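Local coordinates for putative uncharacterized protein (Dictyostelium purpureum, PDB 4R12) that probably serves as an essential, putatively substrate-recruiting subunit of gamma-secretase, the complex that cleaves Notch receptors and other membrane proteins within the membrane, at residues Ile232-Ser246 against Asn453-Ser465. Residues are numbered along the deposited sequence; the frame is centred on the assembly and turned at random.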
ATOM      1  N   ILE A 232       3.025  -2.288  -6.772  1.00 20.53           N
ATOM      2  CA  ILE A 232       4.232  -1.544  -6.411  1.00 21.41           C
ATOM      3  C   ILE A 232       3.870  -0.171  -5.842  1.00 20.63           C
ATOM      4  O   ILE A 232       4.416   0.246  -4.811  1.00 20.01           O
ATOM      5  CB  ILE A 232       5.158  -1.370  -7.627  1.00 22.06           C
ATOM      6  CG1 ILE A 232       5.589  -2.744  -8.160  1.00 23.15           C
ATOM      7  CG2 ILE A 232       6.391  -0.483  -7.292  1.00 23.30           C
ATOM      8  CD1 ILE A 232       6.510  -2.663  -9.354  1.00 22.00           C
ATOM      9  N   GLY A 233       2.918   0.508  -6.499  1.00 21.78           N
ATOM     10  CA  GLY A 233       2.488   1.850  -6.095  1.00 21.23           C
ATOM     11  C   GLY A 233       3.660   2.785  -5.798  1.00 20.31           C
ATOM     12  O   GLY A 233       3.765   3.319  -4.695  1.00 20.96           O
ATOM     13  N   ALA A 234       4.536   2.968  -6.777  1.00 21.66           N
ATOM     14  CA  ALA A 234       5.761   3.726  -6.571  1.00 21.90           C
ATOM     15  C   ALA A 234       5.448   5.153  -6.080  1.00 21.84           C
ATOM     16  O   ALA A 234       5.869   5.536  -4.989  1.00 23.12           O
ATOM     17  CB  ALA A 234       6.593   3.757  -7.852  1.00 21.36           C
ATOM     18  N   ASP A 235       4.658   5.917  -6.834  1.00 21.09           N
ATOM     19  CA  ASP A 235       4.326   7.265  -6.350  1.00 21.71           C
ATOM     20  C   ASP A 235       3.228   7.225  -5.297  1.00 21.63           C
ATOM     21  O   ASP A 235       3.229   8.029  -4.366  1.00 20.92           O
ATOM     22  CB  ASP A 235       3.914   8.201  -7.493  1.00 22.48           C
ATOM     23  CG  ASP A 235       4.105   9.674  -7.124  1.00 25.24           C
ATOM     24  OD1 ASP A 235       5.039   9.959  -6.338  1.00 23.29           O
ATOM     25  OD2 ASP A 235       3.319  10.535  -7.589  1.00 22.90           O
ATOM     26  N   GLN A 236       2.285   6.293  -5.446  1.00 21.00           N
ATOM     27  CA  GLN A 236       1.197   6.171  -4.489  1.00 21.61           C
ATOM     28  C   GLN A 236       1.687   6.064  -3.047  1.00 21.30           C
ATOM     29  O   GLN A 236       1.190   6.767  -2.160  1.00 21.05           O
ATOM     30  CB  GLN A 236       0.327   4.942  -4.820  1.00 20.38           C
ATOM     31  CG  GLN A 236      -0.841   4.758  -3.866  1.00 22.27           C
ATOM     32  CD  GLN A 236      -1.703   3.569  -4.258  1.00 24.35           C
ATOM     33  OE1 GLN A 236      -1.194   2.568  -4.769  1.00 22.50           O
ATOM     34  NE2 GLN A 236      -3.008   3.678  -4.034  1.00 23.30           N
ATOM     35  N   SER A 237       2.665   5.193  -2.814  1.00 20.91           N
ATOM     36  CA  SER A 237       3.164   4.955  -1.458  1.00 21.51           C
ATOM     37  C   SER A 237       4.675   4.694  -1.352  1.00 20.65           C
ATOM     38  O   SER A 237       5.342   5.241  -0.481  1.00 21.74           O
ATOM     39  CB  SER A 237       2.449   3.746  -0.838  1.00 21.89           C
ATOM     40  OG  SER A 237       1.040   3.915  -0.785  1.00 21.98           O
ATOM     41  N   SER A 238       5.201   3.810  -2.198  1.00 20.45           N
ATOM     42  CA  SER A 238       6.473   3.180  -1.863  1.00 21.43           C
ATOM     43  C   SER A 238       7.677   4.111  -2.052  1.00 20.20           C
ATOM     44  O   SER A 238       8.703   3.938  -1.377  1.00 21.31           O
ATOM     45  CB  SER A 238       6.637   1.876  -2.661  1.00 21.45           C
ATOM     46  OG  SER A 238       6.706   2.114  -4.052  1.00 29.36           O
ATOM     47  N   PHE A 239       7.574   5.119  -2.924  1.00 20.80           N
ATOM     48  CA  PHE A 239       8.652   6.118  -2.971  1.00 21.04           C
ATOM     49  C   PHE A 239       8.786   6.774  -1.589  1.00 20.87           C
ATOM     50  O   PHE A 239       9.897   6.836  -1.036  1.00 20.13           O
ATOM     51  CB  PHE A 239       8.404   7.165  -4.072  1.00 21.50           C
ATOM     52  CG  PHE A 239       9.534   8.166  -4.265  1.00 23.60           C
ATOM     53  CD1 PHE A 239       9.711   9.234  -3.389  1.00 23.20           C
ATOM     54  CD2 PHE A 239      10.368   8.082  -5.375  1.00 22.98           C
ATOM     55  CE1 PHE A 239      10.725  10.167  -3.591  1.00 23.31           C
ATOM     56  CE2 PHE A 239      11.374   9.022  -5.582  1.00 24.98           C
ATOM     57  CZ  PHE A 239      11.556  10.059  -4.692  1.00 21.34           C
ATOM     58  N   ALA A 240       7.667   7.241  -1.024  1.00 19.69           N
ATOM     59  CA  ALA A 240       7.667   7.806   0.323  1.00 20.46           C
ATOM     60  C   ALA A 240       8.112   6.803   1.395  1.00 19.98           C
ATOM     61  O   ALA A 240       8.835   7.162   2.328  1.00 20.30           O
ATOM     62  CB  ALA A 240       6.263   8.377   0.682  1.00 20.65           C
ATOM     63  N   THR A 241       7.695   5.546   1.264  1.00 20.55           N
ATOM     64  CA  THR A 241       8.151   4.533   2.217  1.00 20.60           C
ATOM     65  C   THR A 241       9.683   4.411   2.224  1.00 21.03           C
ATOM     66  O   THR A 241      10.308   4.383   3.288  1.00 19.23           O
ATOM     67  CB  THR A 241       7.523   3.167   1.912  1.00 21.53           C
ATOM     68  OG1 THR A 241       6.094   3.298   1.936  1.00 21.73           O
ATOM     69  CG2 THR A 241       7.968   2.131   2.950  1.00 20.02           C
ATOM     70  N   VAL A 242      10.284   4.355   1.039  1.00 20.32           N
ATOM     71  CA  VAL A 242      11.745   4.329   0.923  1.00 20.05           C
ATOM     72  C   VAL A 242      12.365   5.580   1.530  1.00 19.94           C
ATOM     73  O   VAL A 242      13.388   5.531   2.252  1.00 21.82           O
ATOM     74  CB  VAL A 242      12.172   4.215  -0.557  1.00 19.97           C
ATOM     75  CG1 VAL A 242      13.672   4.423  -0.708  1.00 20.69           C
ATOM     76  CG2 VAL A 242      11.771   2.856  -1.113  1.00 19.92           C
ATOM     77  N   THR A 243      11.747   6.712   1.214  1.00 20.77           N
ATOM     78  CA  THR A 243      12.196   8.007   1.716  1.00 20.24           C
ATOM     79  C   THR A 243      12.248   8.022   3.233  1.00 20.31           C
ATOM     80  O   THR A 243      13.293   8.319   3.825  1.00 20.97           O
ATOM     81  CB  THR A 243      11.264   9.145   1.237  1.00 19.63           C
ATOM     82  OG1 THR A 243      11.297   9.231  -0.194  1.00 20.70           O
ATOM     83  CG2 THR A 243      11.715  10.489   1.835  1.00 19.64           C
ATOM     84  N   LEU A 244      11.126   7.697   3.874  1.00 20.74           N
ATOM     85  CA  LEU A 244      11.069   7.792   5.337  1.00 21.00           C
ATOM     86  C   LEU A 244      11.986   6.776   6.026  1.00 21.80           C
ATOM     87  O   LEU A 244      12.642   7.104   7.023  1.00 22.23           O
ATOM     88  CB  LEU A 244       9.639   7.624   5.834  1.00 22.04           C
ATOM     89  CG  LEU A 244       9.479   7.952   7.320  1.00 23.14           C
ATOM     90  CD1 LEU A 244      10.046   9.356   7.619  1.00 22.07           C
ATOM     91  CD2 LEU A 244       7.999   7.876   7.714  1.00 23.39           C
ATOM     92  N   LEU A 245      12.064   5.555   5.504  1.00 20.98           N
ATOM     93  CA  LEU A 245      13.040   4.612   6.054  1.00 21.18           C
ATOM     94  C   LEU A 245      14.470   5.138   5.883  1.00 21.35           C
ATOM     95  O   LEU A 245      15.304   4.954   6.777  1.00 22.86           O
ATOM     96  CB  LEU A 245      12.907   3.210   5.415  1.00 21.19           C
ATOM     97  CG  LEU A 245      11.637   2.451   5.832  1.00 21.08           C
ATOM     98  CD1 LEU A 245      11.404   1.238   4.914  1.00 21.65           C
ATOM     99  CD2 LEU A 245      11.736   1.987   7.294  1.00 21.53           C
ATOM    100  N   SER A 246      14.750   5.797   4.760  1.00 21.16           N
ATOM    101  CA  SER A 246      16.097   6.312   4.502  1.00 22.98           C
ATOM    102  C   SER A 246      16.393   7.545   5.378  1.00 23.07           C
ATOM    103  O   SER A 246      17.528   7.752   5.821  1.00 23.48           O
ATOM    104  CB  SER A 246      16.277   6.641   3.017  1.00 22.66           C
ATOM    105  OG  SER A 246      16.062   5.473   2.226  1.00 21.56           O
ATOM    106  N   ASN A 453      24.364   4.437   0.733  1.00 23.85           N
ATOM    107  CA  ASN A 453      24.453   2.987   0.529  1.00 26.04           C
ATOM    108  C   ASN A 453      23.086   2.348   0.784  1.00 23.64           C
ATOM    109  O   ASN A 453      22.610   1.526   0.003  1.00 25.86           O
ATOM    110  CB  ASN A 453      25.516   2.359   1.446  1.00 27.96           C
ATOM    111  CG  ASN A 453      25.714   0.861   1.174  1.00 26.49           C
ATOM    112  OD1 ASN A 453      26.423   0.479   0.240  1.00 35.13           O
ATOM    113  ND2 ASN A 453      25.088   0.020   1.988  1.00 32.40           N
ATOM    114  N   PHE A 454      22.451   2.747   1.878  1.00 23.87           N
ATOM    115  CA  PHE A 454      21.122   2.259   2.233  1.00 24.47           C
ATOM    116  C   PHE A 454      20.044   2.666   1.202  1.00 23.96           C
ATOM    117  O   PHE A 454      19.219   1.834   0.779  1.00 23.68           O
ATOM    118  CB  PHE A 454      20.757   2.778   3.629  1.00 23.97           C
ATOM    119  CG  PHE A 454      19.414   2.337   4.125  1.00 25.18           C
ATOM    120  CD1 PHE A 454      19.274   1.146   4.825  1.00 25.63           C
ATOM    121  CD2 PHE A 454      18.284   3.137   3.929  1.00 24.34           C
ATOM    122  CE1 PHE A 454      18.036   0.749   5.300  1.00 27.30           C
ATOM    123  CE2 PHE A 454      17.047   2.743   4.400  1.00 24.71           C
ATOM    124  CZ  PHE A 454      16.918   1.553   5.095  1.00 25.57           C
ATOM    125  N   ILE A 455      20.053   3.933   0.803  1.00 23.69           N
ATOM    126  CA  ILE A 455      19.119   4.441  -0.220  1.00 23.58           C
ATOM    127  C   ILE A 455      19.227   3.606  -1.506  1.00 24.82           C
ATOM    128  O   ILE A 455      18.219   3.149  -2.066  1.00 21.76           O
ATOM    129  CB  ILE A 455      19.391   5.968  -0.538  1.00 23.01           C
ATOM    130  CG1 ILE A 455      18.988   6.852   0.655  1.00 23.04           C
ATOM    131  CG2 ILE A 455      18.647   6.414  -1.798  1.00 23.29           C
ATOM    132  CD1 ILE A 455      19.547   8.305   0.596  1.00 23.50           C
ATOM    133  N   ASN A 456      20.451   3.364  -1.946  1.00 22.72           N
ATOM    134  CA  ASN A 456      20.678   2.674  -3.215  1.00 25.16           C
ATOM    135  C   ASN A 456      20.273   1.200  -3.191  1.00 24.19           C
ATOM    136  O   ASN A 456      20.024   0.599  -4.237  1.00 25.21           O
ATOM    137  CB  ASN A 456      22.144   2.801  -3.626  1.00 26.40           C
ATOM    138  CG  ASN A 456      22.530   4.230  -3.956  1.00 29.50           C
ATOM    139  OD1 ASN A 456      21.671   5.062  -4.245  1.00 28.88           O
ATOM    140  ND2 ASN A 456      23.829   4.521  -3.908  1.00 30.13           N
ATOM    141  N   ILE A 457      20.213   0.618  -2.007  1.00 23.49           N
ATOM    142  CA  ILE A 457      19.697  -0.743  -1.869  1.00 22.55           C
ATOM    143  C   ILE A 457      18.171  -0.745  -1.768  1.00 25.52           C
ATOM    144  O   ILE A 457      17.481  -1.507  -2.474  1.00 22.93           O
ATOM    145  CB  ILE A 457      20.287  -1.441  -0.625  1.00 25.11           C
ATOM    146  CG1 ILE A 457      21.765  -1.775  -0.856  1.00 26.20           C
ATOM    147  CG2 ILE A 457      19.504  -2.727  -0.299  1.00 25.50           C
ATOM    148  CD1 ILE A 457      22.475  -2.138   0.428  1.00 25.54           C
ATOM    149  N   LEU A 458      17.640   0.121  -0.906  1.00 24.31           N
ATOM    150  CA  LEU A 458      16.211   0.075  -0.591  1.00 22.82           C
ATOM    151  C   LEU A 458      15.326   0.562  -1.738  1.00 23.33           C
ATOM    152  O   LEU A 458      14.235   0.026  -1.951  1.00 22.59           O
ATOM    153  CB  LEU A 458      15.908   0.894   0.662  1.00 22.73           C
ATOM    154  CG  LEU A 458      14.470   0.700   1.162  1.00 20.90           C
ATOM    155  CD1 LEU A 458      14.236  -0.722   1.557  1.00 23.53           C
ATOM    156  CD2 LEU A 458      14.168   1.610   2.347  1.00 22.19           C
ATOM    157  N   TYR A 459      15.778   1.574  -2.477  1.00 22.23           N
ATOM    158  CA  TYR A 459      14.936   2.158  -3.522  1.00 22.92           C
ATOM    159  C   TYR A 459      14.540   1.128  -4.605  1.00 24.14           C
ATOM    160  O   TYR A 459      13.340   0.898  -4.823  1.00 22.54           O
ATOM    161  CB  TYR A 459      15.635   3.375  -4.133  1.00 23.14           C
ATOM    162  CG  TYR A 459      14.867   4.021  -5.249  1.00 25.39           C
ATOM    163  CD1 TYR A 459      13.647   4.645  -5.009  1.00 23.21           C
ATOM    164  CD2 TYR A 459      15.363   4.025  -6.539  1.00 27.37           C
ATOM    165  CE1 TYR A 459      12.933   5.265  -6.050  1.00 25.22           C
ATOM    166  CE2 TYR A 459      14.661   4.636  -7.579  1.00 25.99           C
ATOM    167  CZ  TYR A 459      13.451   5.254  -7.321  1.00 26.08           C
ATOM    168  OH  TYR A 459      12.766   5.854  -8.363  1.00 28.94           O
ATOM    169  N   PRO A 460      15.523   0.466  -5.250  1.00 22.70           N
ATOM    170  CA  PRO A 460      15.102  -0.592  -6.180  1.00 23.51           C
ATOM    171  C   PRO A 460      14.409  -1.760  -5.486  1.00 23.21           C
ATOM    172  O   PRO A 460      13.560  -2.405  -6.114  1.00 22.99           O
ATOM    173  CB  PRO A 460      16.419  -1.070  -6.826  1.00 27.03           C
ATOM    174  CG  PRO A 460      17.510  -0.398  -6.126  1.00 28.61           C
ATOM    175  CD  PRO A 460      16.992   0.536  -5.098  1.00 24.54           C
ATOM    176  N   CYS A 461      14.746  -2.019  -4.220  1.00 23.42           N
ATOM    177  CA  CYS A 461      14.083  -3.094  -3.482  1.00 25.98           C
ATOM    178  C   CYS A 461      12.558  -2.881  -3.371  1.00 25.82           C
ATOM    179  O   CYS A 461      11.788  -3.832  -3.504  1.00 24.90           O
ATOM    180  CB  CYS A 461      14.684  -3.235  -2.082  1.00 23.84           C
ATOM    181  SG  CYS A 461      14.027  -4.634  -1.153  1.00 24.96           S
ATOM    182  N   PHE A 462      12.117  -1.648  -3.120  1.00 24.05           N
ATOM    183  CA  PHE A 462      10.687  -1.411  -2.959  1.00 22.40           C
ATOM    184  C   PHE A 462       9.993  -0.916  -4.231  1.00 22.61           C
ATOM    185  O   PHE A 462       8.762  -0.865  -4.273  1.00 23.95           O
ATOM    186  CB  PHE A 462      10.423  -0.421  -1.816  1.00 20.92           C
ATOM    187  CG  PHE A 462      10.547  -1.022  -0.424  1.00 22.66           C
ATOM    188  CD1 PHE A 462      11.083  -2.281  -0.236  1.00 21.96           C
ATOM    189  CD2 PHE A 462      10.100  -0.313   0.695  1.00 22.11           C
ATOM    190  CE1 PHE A 462      11.177  -2.843   1.041  1.00 24.08           C
ATOM    191  CE2 PHE A 462      10.199  -0.857   1.980  1.00 21.76           C
ATOM    192  CZ  PHE A 462      10.737  -2.140   2.144  1.00 23.71           C
ATOM    193  N   THR A 463      10.740  -0.587  -5.285  1.00 22.00           N
ATOM    194  CA  THR A 463      10.081  -0.107  -6.510  1.00 20.84           C
ATOM    195  C   THR A 463      10.292  -1.005  -7.729  1.00 23.37           C
ATOM    196  O   THR A 463       9.687  -0.765  -8.779  1.00 24.02           O
ATOM    197  CB  THR A 463      10.538   1.336  -6.885  1.00 23.31           C
ATOM    198  OG1 THR A 463      11.935   1.354  -7.198  1.00 24.72           O
ATOM    199  CG2 THR A 463      10.274   2.287  -5.757  1.00 22.37           C
ATOM    200  N   SER A 464      11.147  -2.027  -7.595  1.00 23.23           N
ATOM    201  CA  SER A 464      11.443  -2.939  -8.713  1.00 25.54           C
ATOM    202  C   SER A 464      11.466  -4.421  -8.355  1.00 25.11           C
ATOM    203  O   SER A 464      10.828  -5.240  -9.019  1.00 25.56           O
ATOM    204  CB  SER A 464      12.809  -2.596  -9.344  1.00 27.64           C
ATOM    205  OG  SER A 464      12.706  -1.486 -10.212  1.00 33.88           O
ATOM    206  N   SER A 465      12.256  -4.782  -7.346  1.00 23.87           N
ATOM    207  CA  SER A 465      12.515  -6.196  -7.050  1.00 25.33           C
ATOM    208  C   SER A 465      12.885  -6.352  -5.580  1.00 23.94           C
ATOM    209  O   SER A 465      13.939  -5.899  -5.150  1.00 23.48           O
ATOM    210  CB  SER A 465      13.631  -6.748  -7.948  1.00 27.85           C
ATOM    211  OG  SER A 465      13.813  -8.138  -7.726  1.00 29.19           O
TER
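V242 sits at the middle of the contact and points CG1 at Y459 and CG2 at L458 and F462. V242 CG1, anti to the backbone N (chi1 170°), lies 3.8 Å from Y459 CA, whereas V242 CG2 comes within 3.6 Å of F462 CB. T241 CG2 and L245 CD1 both close on F462 CE2, the first at the ring's edge, the second obliquely (3.8 Å), and L458 CD1 from its own helix covers one face of the F462 ring. Beside it, L245 CB packs against L458 CD2 (3.7 Å). On the flank, the rings of F239 and Y459 touch, CD2 to CE1, with F239 CD2 at the edge of the tyrosine.

No hydrogen bond joins the two segments. S246 OG donates to V242 O over 2.7 Å, from the carbonyl face opposite S246 N; thus held, the hydroxyl lies at the edge of the F454 ring, 3.6 Å from CE2. Toward the other end, I232 CG2 rests on T463 O (3.6 Å), and the buried F462 O has no hydrogen-bond partner. G233, the N-cap residue, accepts S237 N and S238 N at its carbonyl where helix 234-246 opens with a pi-type turn.

Further out, F484 stacks edge-to-face with F462, helix 500-512 backs F454 and F462, and T241 also touches L219 of strand 214-220. The helices run nearly antiparallel (158°), their axes 9.3 Å apart: helix 452-463 packs on helix 234-252 of nicastrin's alpha/beta large lobe, whose family belongs to the zinc exopeptidase clan.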